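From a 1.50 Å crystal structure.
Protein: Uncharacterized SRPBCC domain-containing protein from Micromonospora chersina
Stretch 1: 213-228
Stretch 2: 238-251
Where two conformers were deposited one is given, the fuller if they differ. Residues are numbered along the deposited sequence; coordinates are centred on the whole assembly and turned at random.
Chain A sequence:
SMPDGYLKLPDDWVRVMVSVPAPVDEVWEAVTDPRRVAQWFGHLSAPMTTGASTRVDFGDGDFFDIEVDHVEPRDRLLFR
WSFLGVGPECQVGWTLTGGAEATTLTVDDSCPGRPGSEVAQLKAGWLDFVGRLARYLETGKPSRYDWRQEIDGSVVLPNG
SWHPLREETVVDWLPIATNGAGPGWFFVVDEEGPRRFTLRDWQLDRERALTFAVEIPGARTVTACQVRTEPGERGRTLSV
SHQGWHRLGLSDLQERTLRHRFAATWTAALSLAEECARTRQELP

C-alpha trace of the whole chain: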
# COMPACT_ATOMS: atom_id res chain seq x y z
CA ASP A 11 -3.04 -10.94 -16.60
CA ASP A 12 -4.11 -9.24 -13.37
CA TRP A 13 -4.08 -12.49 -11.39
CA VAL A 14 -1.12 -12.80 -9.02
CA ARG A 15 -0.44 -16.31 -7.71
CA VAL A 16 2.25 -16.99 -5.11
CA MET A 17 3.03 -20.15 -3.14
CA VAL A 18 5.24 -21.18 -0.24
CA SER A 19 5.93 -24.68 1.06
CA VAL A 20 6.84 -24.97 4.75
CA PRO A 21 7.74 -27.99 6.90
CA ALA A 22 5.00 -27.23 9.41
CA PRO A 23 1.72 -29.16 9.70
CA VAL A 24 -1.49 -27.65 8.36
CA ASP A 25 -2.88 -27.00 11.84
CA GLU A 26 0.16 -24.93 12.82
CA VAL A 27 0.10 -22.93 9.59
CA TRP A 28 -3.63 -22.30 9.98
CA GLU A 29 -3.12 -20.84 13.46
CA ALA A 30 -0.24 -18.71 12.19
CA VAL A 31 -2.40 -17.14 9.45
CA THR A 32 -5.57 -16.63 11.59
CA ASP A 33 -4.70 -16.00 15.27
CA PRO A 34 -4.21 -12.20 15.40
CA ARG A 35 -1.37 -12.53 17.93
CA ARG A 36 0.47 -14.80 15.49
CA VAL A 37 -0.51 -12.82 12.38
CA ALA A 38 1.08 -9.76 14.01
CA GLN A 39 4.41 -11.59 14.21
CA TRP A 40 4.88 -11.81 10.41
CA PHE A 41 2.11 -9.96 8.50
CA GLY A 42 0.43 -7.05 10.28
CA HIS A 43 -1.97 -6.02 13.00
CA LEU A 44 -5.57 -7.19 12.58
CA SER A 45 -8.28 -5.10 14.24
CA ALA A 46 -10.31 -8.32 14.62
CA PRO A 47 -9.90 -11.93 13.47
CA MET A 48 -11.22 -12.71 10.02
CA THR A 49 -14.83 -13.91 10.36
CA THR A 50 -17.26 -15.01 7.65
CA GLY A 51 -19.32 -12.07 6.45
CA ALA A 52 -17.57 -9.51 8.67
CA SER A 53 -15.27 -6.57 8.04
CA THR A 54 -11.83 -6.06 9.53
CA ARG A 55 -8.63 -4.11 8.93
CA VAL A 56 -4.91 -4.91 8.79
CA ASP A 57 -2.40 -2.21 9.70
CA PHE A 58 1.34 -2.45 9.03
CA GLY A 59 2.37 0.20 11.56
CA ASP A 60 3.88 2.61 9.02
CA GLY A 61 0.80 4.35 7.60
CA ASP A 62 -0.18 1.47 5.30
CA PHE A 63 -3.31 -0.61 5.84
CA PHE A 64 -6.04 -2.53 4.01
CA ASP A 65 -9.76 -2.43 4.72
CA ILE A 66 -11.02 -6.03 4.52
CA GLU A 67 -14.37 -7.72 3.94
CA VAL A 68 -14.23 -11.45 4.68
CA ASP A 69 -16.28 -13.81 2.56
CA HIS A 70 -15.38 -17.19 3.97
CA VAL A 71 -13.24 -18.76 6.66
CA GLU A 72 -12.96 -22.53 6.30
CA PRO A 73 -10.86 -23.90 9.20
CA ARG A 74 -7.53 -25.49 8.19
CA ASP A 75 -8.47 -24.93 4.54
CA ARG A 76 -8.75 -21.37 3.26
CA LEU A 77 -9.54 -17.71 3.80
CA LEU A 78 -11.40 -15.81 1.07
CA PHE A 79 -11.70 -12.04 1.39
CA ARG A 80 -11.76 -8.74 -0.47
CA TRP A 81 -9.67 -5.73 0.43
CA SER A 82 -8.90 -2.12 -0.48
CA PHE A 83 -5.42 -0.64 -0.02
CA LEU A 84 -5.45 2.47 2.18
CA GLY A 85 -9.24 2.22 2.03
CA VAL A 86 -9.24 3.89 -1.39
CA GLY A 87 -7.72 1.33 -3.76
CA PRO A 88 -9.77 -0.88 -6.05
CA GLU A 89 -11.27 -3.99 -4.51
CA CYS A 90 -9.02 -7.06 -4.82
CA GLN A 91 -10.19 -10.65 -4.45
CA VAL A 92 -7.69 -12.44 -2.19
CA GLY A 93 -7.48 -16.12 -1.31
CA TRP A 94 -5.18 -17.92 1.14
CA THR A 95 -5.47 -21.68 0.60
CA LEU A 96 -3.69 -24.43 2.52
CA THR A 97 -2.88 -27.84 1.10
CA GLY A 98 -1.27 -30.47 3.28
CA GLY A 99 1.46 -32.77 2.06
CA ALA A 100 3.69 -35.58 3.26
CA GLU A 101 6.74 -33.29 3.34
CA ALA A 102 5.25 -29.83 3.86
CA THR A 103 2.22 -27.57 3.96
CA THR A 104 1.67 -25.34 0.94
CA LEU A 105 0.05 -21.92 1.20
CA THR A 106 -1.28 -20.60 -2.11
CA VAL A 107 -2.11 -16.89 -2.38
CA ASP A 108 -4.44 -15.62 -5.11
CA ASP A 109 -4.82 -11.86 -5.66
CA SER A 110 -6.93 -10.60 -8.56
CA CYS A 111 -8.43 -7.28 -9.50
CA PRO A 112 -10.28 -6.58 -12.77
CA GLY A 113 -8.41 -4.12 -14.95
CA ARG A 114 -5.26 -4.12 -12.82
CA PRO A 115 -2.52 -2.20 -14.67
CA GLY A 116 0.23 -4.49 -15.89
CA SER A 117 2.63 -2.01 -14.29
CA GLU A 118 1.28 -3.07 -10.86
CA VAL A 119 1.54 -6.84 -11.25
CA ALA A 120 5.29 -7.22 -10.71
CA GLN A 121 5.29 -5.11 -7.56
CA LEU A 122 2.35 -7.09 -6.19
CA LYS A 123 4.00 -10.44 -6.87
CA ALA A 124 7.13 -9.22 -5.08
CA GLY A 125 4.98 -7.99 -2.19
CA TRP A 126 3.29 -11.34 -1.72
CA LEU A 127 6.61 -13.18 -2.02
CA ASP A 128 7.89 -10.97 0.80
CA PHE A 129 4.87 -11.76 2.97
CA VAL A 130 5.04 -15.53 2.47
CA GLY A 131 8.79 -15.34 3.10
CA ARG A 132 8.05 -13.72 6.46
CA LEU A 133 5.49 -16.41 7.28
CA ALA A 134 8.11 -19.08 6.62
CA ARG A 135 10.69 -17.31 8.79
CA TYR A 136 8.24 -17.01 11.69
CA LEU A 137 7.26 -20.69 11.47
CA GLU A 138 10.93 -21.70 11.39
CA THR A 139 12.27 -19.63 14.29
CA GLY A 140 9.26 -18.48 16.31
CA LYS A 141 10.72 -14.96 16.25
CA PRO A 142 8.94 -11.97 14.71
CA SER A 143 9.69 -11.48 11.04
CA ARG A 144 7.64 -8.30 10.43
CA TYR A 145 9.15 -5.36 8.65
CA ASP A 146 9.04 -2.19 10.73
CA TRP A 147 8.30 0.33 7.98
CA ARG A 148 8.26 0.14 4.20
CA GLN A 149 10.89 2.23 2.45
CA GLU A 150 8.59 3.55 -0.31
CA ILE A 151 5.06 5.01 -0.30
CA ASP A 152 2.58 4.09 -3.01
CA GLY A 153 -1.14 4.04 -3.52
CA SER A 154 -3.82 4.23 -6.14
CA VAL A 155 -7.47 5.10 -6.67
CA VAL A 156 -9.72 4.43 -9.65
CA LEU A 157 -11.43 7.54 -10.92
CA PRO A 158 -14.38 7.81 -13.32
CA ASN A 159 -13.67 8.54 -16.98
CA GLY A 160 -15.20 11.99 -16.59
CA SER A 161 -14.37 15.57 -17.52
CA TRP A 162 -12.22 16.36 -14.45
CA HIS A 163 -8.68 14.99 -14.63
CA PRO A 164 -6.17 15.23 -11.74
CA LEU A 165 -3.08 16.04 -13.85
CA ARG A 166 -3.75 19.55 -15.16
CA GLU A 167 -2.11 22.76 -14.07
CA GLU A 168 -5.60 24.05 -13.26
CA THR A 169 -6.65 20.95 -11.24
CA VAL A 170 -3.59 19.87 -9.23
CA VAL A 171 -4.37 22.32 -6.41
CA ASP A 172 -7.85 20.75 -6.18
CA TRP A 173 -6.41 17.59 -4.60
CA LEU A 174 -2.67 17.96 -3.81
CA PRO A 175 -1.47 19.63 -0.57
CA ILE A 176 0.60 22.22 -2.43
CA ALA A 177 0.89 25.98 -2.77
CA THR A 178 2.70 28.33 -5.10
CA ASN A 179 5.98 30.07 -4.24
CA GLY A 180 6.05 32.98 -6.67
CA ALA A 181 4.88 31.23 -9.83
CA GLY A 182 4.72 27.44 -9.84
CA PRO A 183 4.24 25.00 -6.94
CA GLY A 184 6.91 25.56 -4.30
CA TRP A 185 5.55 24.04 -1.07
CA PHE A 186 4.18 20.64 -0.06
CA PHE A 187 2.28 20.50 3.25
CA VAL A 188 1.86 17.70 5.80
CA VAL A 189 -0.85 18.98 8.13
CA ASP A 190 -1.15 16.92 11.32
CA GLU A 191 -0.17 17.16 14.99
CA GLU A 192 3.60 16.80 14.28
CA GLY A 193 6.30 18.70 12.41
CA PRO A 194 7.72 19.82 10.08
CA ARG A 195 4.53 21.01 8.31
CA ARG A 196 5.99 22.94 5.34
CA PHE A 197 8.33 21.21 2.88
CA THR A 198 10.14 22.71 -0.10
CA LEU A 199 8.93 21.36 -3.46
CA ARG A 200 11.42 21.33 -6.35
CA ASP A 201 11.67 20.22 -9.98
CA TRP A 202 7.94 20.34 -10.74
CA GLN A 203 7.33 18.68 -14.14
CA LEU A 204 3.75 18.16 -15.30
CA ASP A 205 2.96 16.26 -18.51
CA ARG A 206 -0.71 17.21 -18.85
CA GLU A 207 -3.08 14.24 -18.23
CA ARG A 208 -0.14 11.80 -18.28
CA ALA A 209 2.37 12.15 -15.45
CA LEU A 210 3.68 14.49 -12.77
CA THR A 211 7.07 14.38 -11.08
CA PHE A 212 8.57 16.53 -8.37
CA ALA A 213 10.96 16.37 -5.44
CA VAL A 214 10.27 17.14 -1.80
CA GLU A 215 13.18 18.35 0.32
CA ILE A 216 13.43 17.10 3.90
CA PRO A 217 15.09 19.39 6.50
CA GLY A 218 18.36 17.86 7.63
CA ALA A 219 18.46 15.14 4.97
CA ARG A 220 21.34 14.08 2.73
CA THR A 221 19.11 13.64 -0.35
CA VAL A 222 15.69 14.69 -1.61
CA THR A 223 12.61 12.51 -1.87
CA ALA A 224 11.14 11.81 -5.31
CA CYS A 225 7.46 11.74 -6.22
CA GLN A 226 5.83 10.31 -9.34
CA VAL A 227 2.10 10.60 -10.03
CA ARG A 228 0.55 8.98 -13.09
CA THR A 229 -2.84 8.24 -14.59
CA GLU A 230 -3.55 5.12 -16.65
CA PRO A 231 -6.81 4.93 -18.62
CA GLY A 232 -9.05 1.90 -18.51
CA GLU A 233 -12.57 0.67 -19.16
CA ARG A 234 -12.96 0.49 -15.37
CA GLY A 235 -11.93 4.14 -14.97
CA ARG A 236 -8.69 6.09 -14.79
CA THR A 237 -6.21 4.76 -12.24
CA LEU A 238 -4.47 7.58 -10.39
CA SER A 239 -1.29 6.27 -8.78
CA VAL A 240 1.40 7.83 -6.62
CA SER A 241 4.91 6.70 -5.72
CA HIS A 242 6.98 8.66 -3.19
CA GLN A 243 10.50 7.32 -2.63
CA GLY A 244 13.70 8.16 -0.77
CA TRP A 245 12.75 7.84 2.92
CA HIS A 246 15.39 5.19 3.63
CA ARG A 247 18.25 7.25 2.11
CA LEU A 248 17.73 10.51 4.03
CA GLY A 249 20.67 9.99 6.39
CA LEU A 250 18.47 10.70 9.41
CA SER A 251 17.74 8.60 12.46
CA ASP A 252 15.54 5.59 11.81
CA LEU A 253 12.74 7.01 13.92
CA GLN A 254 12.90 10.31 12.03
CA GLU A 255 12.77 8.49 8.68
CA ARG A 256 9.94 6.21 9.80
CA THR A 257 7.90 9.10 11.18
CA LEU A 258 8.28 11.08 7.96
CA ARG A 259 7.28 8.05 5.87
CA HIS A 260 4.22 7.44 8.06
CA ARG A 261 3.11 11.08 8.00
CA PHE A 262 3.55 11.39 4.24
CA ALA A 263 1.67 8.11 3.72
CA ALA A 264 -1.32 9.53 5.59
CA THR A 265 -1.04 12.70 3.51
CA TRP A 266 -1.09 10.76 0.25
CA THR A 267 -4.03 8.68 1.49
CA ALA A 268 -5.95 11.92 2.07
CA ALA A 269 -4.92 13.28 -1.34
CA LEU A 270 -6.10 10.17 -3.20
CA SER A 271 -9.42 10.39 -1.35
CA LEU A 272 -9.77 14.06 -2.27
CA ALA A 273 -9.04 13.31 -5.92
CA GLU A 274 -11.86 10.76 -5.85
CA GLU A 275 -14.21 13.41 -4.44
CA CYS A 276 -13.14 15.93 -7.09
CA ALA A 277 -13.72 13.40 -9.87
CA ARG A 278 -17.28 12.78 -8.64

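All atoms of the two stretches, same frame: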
# COMPACT_ATOMS: atom_id res chain seq x y z
N ALA A 213 10.15 16.77 -6.57
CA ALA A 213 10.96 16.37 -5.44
C ALA A 213 10.49 17.13 -4.22
O ALA A 213 10.03 18.27 -4.34
CB ALA A 213 12.44 16.66 -5.70
N VAL A 214 10.56 16.48 -3.07
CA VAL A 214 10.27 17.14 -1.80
C VAL A 214 11.52 17.08 -0.92
O VAL A 214 12.01 15.98 -0.61
CB VAL A 214 9.06 16.52 -1.09
CG1 VAL A 214 8.78 17.27 0.21
CG2 VAL A 214 7.84 16.57 -1.99
N GLU A 215 12.02 18.25 -0.55
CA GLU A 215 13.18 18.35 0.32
C GLU A 215 12.77 18.08 1.75
O GLU A 215 11.68 18.49 2.17
CB GLU A 215 13.80 19.74 0.24
CG GLU A 215 14.30 20.16 -1.11
CD GLU A 215 14.97 21.53 -1.07
OE1 GLU A 215 14.97 22.16 0.01
OE2 GLU A 215 15.49 21.96 -2.11
N ILE A 216 13.65 17.43 2.50
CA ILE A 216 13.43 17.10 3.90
C ILE A 216 14.48 17.84 4.73
O ILE A 216 15.68 17.62 4.53
CB ILE A 216 13.51 15.59 4.14
CG1 ILE A 216 12.53 14.84 3.22
CG2 ILE A 216 13.26 15.28 5.61
CD1 ILE A 216 11.06 15.20 3.44
N PRO A 217 14.09 18.70 5.67
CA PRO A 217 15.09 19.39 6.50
C PRO A 217 16.03 18.40 7.17
O PRO A 217 15.61 17.43 7.81
CB PRO A 217 14.23 20.15 7.52
CG PRO A 217 12.91 20.33 6.84
CD PRO A 217 12.72 19.09 6.03
N GLY A 218 17.33 18.65 7.00
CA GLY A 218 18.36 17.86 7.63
C GLY A 218 18.88 16.70 6.80
O GLY A 218 19.90 16.11 7.17
N ALA A 219 18.22 16.39 5.69
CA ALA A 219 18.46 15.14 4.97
C ALA A 219 19.58 15.26 3.95
O ALA A 219 19.85 16.34 3.41
CB ALA A 219 17.18 14.70 4.27
N ARG A 220 20.22 14.12 3.66
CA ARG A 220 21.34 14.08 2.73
C ARG A 220 20.91 14.00 1.27
O ARG A 220 21.75 14.19 0.39
CB ARG A 220 22.26 12.89 3.04
CG ARG A 220 21.63 11.52 2.80
CD ARG A 220 22.67 10.40 2.76
NE ARG A 220 23.44 10.40 1.52
CZ ARG A 220 23.01 9.89 0.37
NH1 ARG A 220 21.80 9.34 0.29
NH2 ARG A 220 23.78 9.93 -0.71
N THR A 221 19.64 13.70 1.01
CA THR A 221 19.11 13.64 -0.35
C THR A 221 17.66 14.09 -0.31
O THR A 221 17.09 14.28 0.76
CB THR A 221 19.23 12.24 -0.95
OG1 THR A 221 18.83 12.27 -2.32
CG2 THR A 221 18.34 11.27 -0.19
N VAL A 222 17.08 14.27 -1.49
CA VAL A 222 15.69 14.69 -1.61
C VAL A 222 14.84 13.46 -1.85
O VAL A 222 15.31 12.42 -2.32
CB VAL A 222 15.49 15.73 -2.74
CG1 VAL A 222 16.41 16.91 -2.56
CG2 VAL A 222 15.69 15.08 -4.11
N THR A 223 13.56 13.56 -1.51
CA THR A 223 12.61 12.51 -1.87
C THR A 223 12.03 12.79 -3.25
O THR A 223 12.05 13.93 -3.73
CB THR A 223 11.50 12.38 -0.83
OG1 THR A 223 10.70 13.57 -0.80
CG2 THR A 223 12.06 12.11 0.54
N ALA A 224 11.56 11.74 -3.92
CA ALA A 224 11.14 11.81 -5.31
C ALA A 224 9.72 11.30 -5.43
O ALA A 224 9.41 10.20 -4.96
CB ALA A 224 12.07 11.00 -6.21
N CYS A 225 8.87 12.07 -6.10
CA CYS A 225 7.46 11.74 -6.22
C CYS A 225 7.08 11.62 -7.68
O CYS A 225 7.42 12.50 -8.49
CB CYS A 225 6.59 12.79 -5.54
SG CYS A 225 4.86 12.39 -5.66
N GLN A 226 6.34 10.56 -8.00
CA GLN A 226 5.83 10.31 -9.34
C GLN A 226 4.35 10.03 -9.22
O GLN A 226 3.95 9.14 -8.46
CB GLN A 226 6.56 9.13 -9.98
CG GLN A 226 8.05 9.33 -10.15
CD GLN A 226 8.86 8.21 -9.52
OE1 GLN A 226 8.45 7.05 -9.54
NE2 GLN A 226 10.01 8.56 -8.96
N VAL A 227 3.54 10.78 -9.96
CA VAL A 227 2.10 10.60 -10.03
C VAL A 227 1.74 10.33 -11.49
O VAL A 227 2.25 11.01 -12.39
CB VAL A 227 1.36 11.85 -9.52
CG1 VAL A 227 -0.16 11.66 -9.58
CG2 VAL A 227 1.79 12.19 -8.11
N ARG A 228 0.90 9.34 -11.73
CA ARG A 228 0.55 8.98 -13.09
C ARG A 228 -0.92 8.61 -13.15
O ARG A 228 -1.52 8.20 -12.15
CB ARG A 228 1.40 7.81 -13.59
CG ARG A 228 2.88 7.95 -13.26
CD ARG A 228 3.78 7.21 -14.23
NE ARG A 228 5.12 7.02 -13.67
CZ ARG A 228 5.99 8.00 -13.44
NH1 ARG A 228 5.67 9.26 -13.71
NH2 ARG A 228 7.18 7.72 -12.92
N LEU A 238 -5.41 6.58 -10.87
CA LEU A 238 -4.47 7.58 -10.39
C LEU A 238 -3.56 6.92 -9.37
O LEU A 238 -4.04 6.39 -8.37
CB LEU A 238 -5.25 8.73 -9.75
CG LEU A 238 -4.41 9.75 -9.00
CD1 LEU A 238 -3.48 10.47 -9.94
CD2 LEU A 238 -5.32 10.73 -8.26
N SER A 239 -2.26 6.92 -9.65
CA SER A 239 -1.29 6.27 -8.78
C SER A 239 -0.21 7.25 -8.36
O SER A 239 0.15 8.18 -9.09
CB SER A 239 -0.65 5.06 -9.47
OG SER A 239 0.16 5.44 -10.57
N VAL A 240 0.31 7.03 -7.16
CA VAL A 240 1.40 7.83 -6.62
C VAL A 240 2.49 6.89 -6.14
O VAL A 240 2.22 5.80 -5.64
CB VAL A 240 0.95 8.76 -5.48
CG1 VAL A 240 0.34 7.98 -4.33
CG2 VAL A 240 2.15 9.58 -4.99
N SER A 241 3.74 7.32 -6.32
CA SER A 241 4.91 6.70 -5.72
C SER A 241 5.75 7.81 -5.11
O SER A 241 6.04 8.80 -5.79
CB SER A 241 5.73 5.94 -6.75
OG SER A 241 6.93 5.43 -6.19
N HIS A 242 6.15 7.66 -3.85
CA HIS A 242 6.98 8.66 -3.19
C HIS A 242 8.12 7.92 -2.50
O HIS A 242 7.89 7.17 -1.54
CB HIS A 242 6.14 9.48 -2.22
CG HIS A 242 6.79 10.75 -1.80
ND1 HIS A 242 6.10 11.75 -1.15
CD2 HIS A 242 8.06 11.19 -1.93
CE1 HIS A 242 6.92 12.75 -0.88
NE2 HIS A 242 8.12 12.43 -1.34
N GLN A 243 9.33 8.11 -3.00
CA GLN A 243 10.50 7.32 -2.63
C GLN A 243 11.57 8.18 -1.98
O GLN A 243 11.60 9.41 -2.14
CB GLN A 243 11.10 6.62 -3.84
CG GLN A 243 10.18 5.59 -4.48
CD GLN A 243 10.79 4.93 -5.70
OE1 GLN A 243 11.61 5.52 -6.40
NE2 GLN A 243 10.38 3.70 -5.98
N GLY A 244 12.50 7.52 -1.29
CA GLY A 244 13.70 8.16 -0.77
C GLY A 244 13.84 8.14 0.74
O GLY A 244 14.91 8.50 1.24
N TRP A 245 12.81 7.70 1.46
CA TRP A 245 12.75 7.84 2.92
C TRP A 245 13.91 7.12 3.60
O TRP A 245 14.43 7.59 4.62
CB TRP A 245 11.42 7.29 3.43
CG TRP A 245 10.31 7.91 2.68
CD1 TRP A 245 9.57 7.35 1.68
CD2 TRP A 245 9.87 9.26 2.79
NE1 TRP A 245 8.68 8.27 1.18
CE2 TRP A 245 8.84 9.45 1.85
CE3 TRP A 245 10.24 10.34 3.62
CZ2 TRP A 245 8.20 10.68 1.69
CZ3 TRP A 245 9.59 11.54 3.46
CH2 TRP A 245 8.58 11.71 2.53
N HIS A 246 14.32 5.99 3.05
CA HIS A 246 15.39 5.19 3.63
C HIS A 246 16.79 5.71 3.32
O HIS A 246 17.77 5.16 3.84
CB HIS A 246 15.28 3.76 3.10
CG HIS A 246 15.50 3.65 1.63
ND1 HIS A 246 14.72 4.32 0.71
CD2 HIS A 246 16.42 2.97 0.91
CE1 HIS A 246 15.16 4.06 -0.51
NE2 HIS A 246 16.19 3.24 -0.41
N ARG A 247 16.93 6.73 2.47
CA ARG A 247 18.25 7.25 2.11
C ARG A 247 18.42 8.70 2.54
O ARG A 247 19.22 9.43 1.96
CB ARG A 247 18.52 7.10 0.61
CG ARG A 247 17.41 7.61 -0.29
CD ARG A 247 17.87 7.57 -1.74
NE ARG A 247 16.76 7.70 -2.68
CZ ARG A 247 16.20 8.85 -3.05
NH1 ARG A 247 15.19 8.85 -3.91
NH2 ARG A 247 16.63 10.00 -2.54
N LEU A 248 17.66 9.14 3.55
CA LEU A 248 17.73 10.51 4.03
C LEU A 248 18.90 10.78 4.96
O LEU A 248 19.19 11.94 5.21
CB LEU A 248 16.42 10.86 4.75
CG LEU A 248 15.16 10.87 3.87
CD1 LEU A 248 13.95 11.16 4.72
CD2 LEU A 248 15.28 11.88 2.75
N GLY A 249 19.57 9.75 5.47
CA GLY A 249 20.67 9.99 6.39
C GLY A 249 20.23 10.56 7.71
O GLY A 249 21.02 11.28 8.36
N LEU A 250 19.01 10.28 8.13
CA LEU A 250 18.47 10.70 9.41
C LEU A 250 18.35 9.49 10.32
O LEU A 250 18.62 8.34 9.93
CB LEU A 250 17.12 11.41 9.21
CG LEU A 250 17.16 12.71 8.40
CD1 LEU A 250 15.76 13.19 8.13
CD2 LEU A 250 17.94 13.77 9.15
N SER A 251 17.94 9.73 11.57
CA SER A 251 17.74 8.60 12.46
C SER A 251 16.59 7.74 11.94
O SER A 251 15.70 8.22 11.23
CB SER A 251 17.44 9.06 13.89
OG SER A 251 16.12 9.55 13.99
O HOH W 1 3.13 6.68 -9.93
O HOH W 2 -1.63 4.93 -12.69

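Two antiparallel strands, 223-228 and 238-243, run side by side, and beyond them the chain on each side continues into a loop-against-loop contact that holds the two most covered residues, Arg247 and Leu248. Arg247 gives up 85 Å² to the other stretch, Leu248 78 Å² and Thr223 66 Å², so the account is best read from these three.

Arg247 contributes at both ends. Its CA-to-CB bond points sideways, but the extended side chain (p, t, t) brings the guanidinium back to the opposing backbone, where Arg247 NH2 donates to Val222 O at 2.8 Å. That carbonyl lies at the edge of the guanidinium, near its plane, as a good donor geometry requires. Meanwhile the backbone carbonyl of Arg247 accepts from the other arginine: Arg220 NH1 to Arg247 O is 3.1 Å. Two like-charged side chains therefore share one small region without pairing with each other, each guanidinium donating a hydrogen bond to a main-chain oxygen across the contact. Thr221 CG2 also packs close, 3.0 Å from Arg247 O.

Leu248 joins the same loops through both its backbone and its side chain. Its carbonyl receives Arg220 N, with 2.9 Å from Arg220 N to Leu248 O and a nearly straight angle of 167°, and the CA of Ala219 also approaches that oxygen, 3.3 Å from Ala219 CA to Leu248 O. Although CA-to-CB points away overall, the end of the m, t side chain returns to the contact: Leu248 CD2 lies 3.7 Å from Ala219 CB, 3.9 Å from Thr223 CG2 and 4.1 Å from Ile216 CG1. One methyl thus touches three partners. Leu250 extends the apolar patch, Leu250 CD1 lying 4.1 Å from Ile216 CG2. The type II turn from Ile216 to Ala219 leads into this surface; Gly218, at phi 93°, occupies a position where a CB would jam against the preceding carbonyl. Gly249 is similarly tight: an ideal CB there would sit 3.0 Å from Arg220 CG.

Thr223 ties the two strands to the aromatic residues of stretch 2, and its p rotamer separates its two branches cleanly. Thr223 OG1 donates to Val214 O at 2.7 Å within its own stretch and accepts from His242 NE2 at 2.9 Å, the hydroxyl lying at the edge of the imidazole. Thr223 CG2 instead stands over the face of Trp245, 3.9 Å from the centroid of the six-membered ring and 11° off its normal. The His242 ring is used on a face as well, with Cys225 CB 4.3 Å from its centroid.

From there the ladder is regular. Ala224 with Gln243, Gln226 with Ser241 and Arg228 with Ser239 each exchange two backbone hydrogen bonds; Gln226 N to Ser241 O and Ser241 N to Gln226 O are both 2.8 Å. The side chains of these pairs share one face of the sheet. Between them, Cys225 with His242 and Val227 with Val240 face the other side, where all four are buried: Val227 CG1 reaches Leu238 CD1 at 3.5 Å, and Val227 CG2 lies 4.1 Å from Val240 CG2.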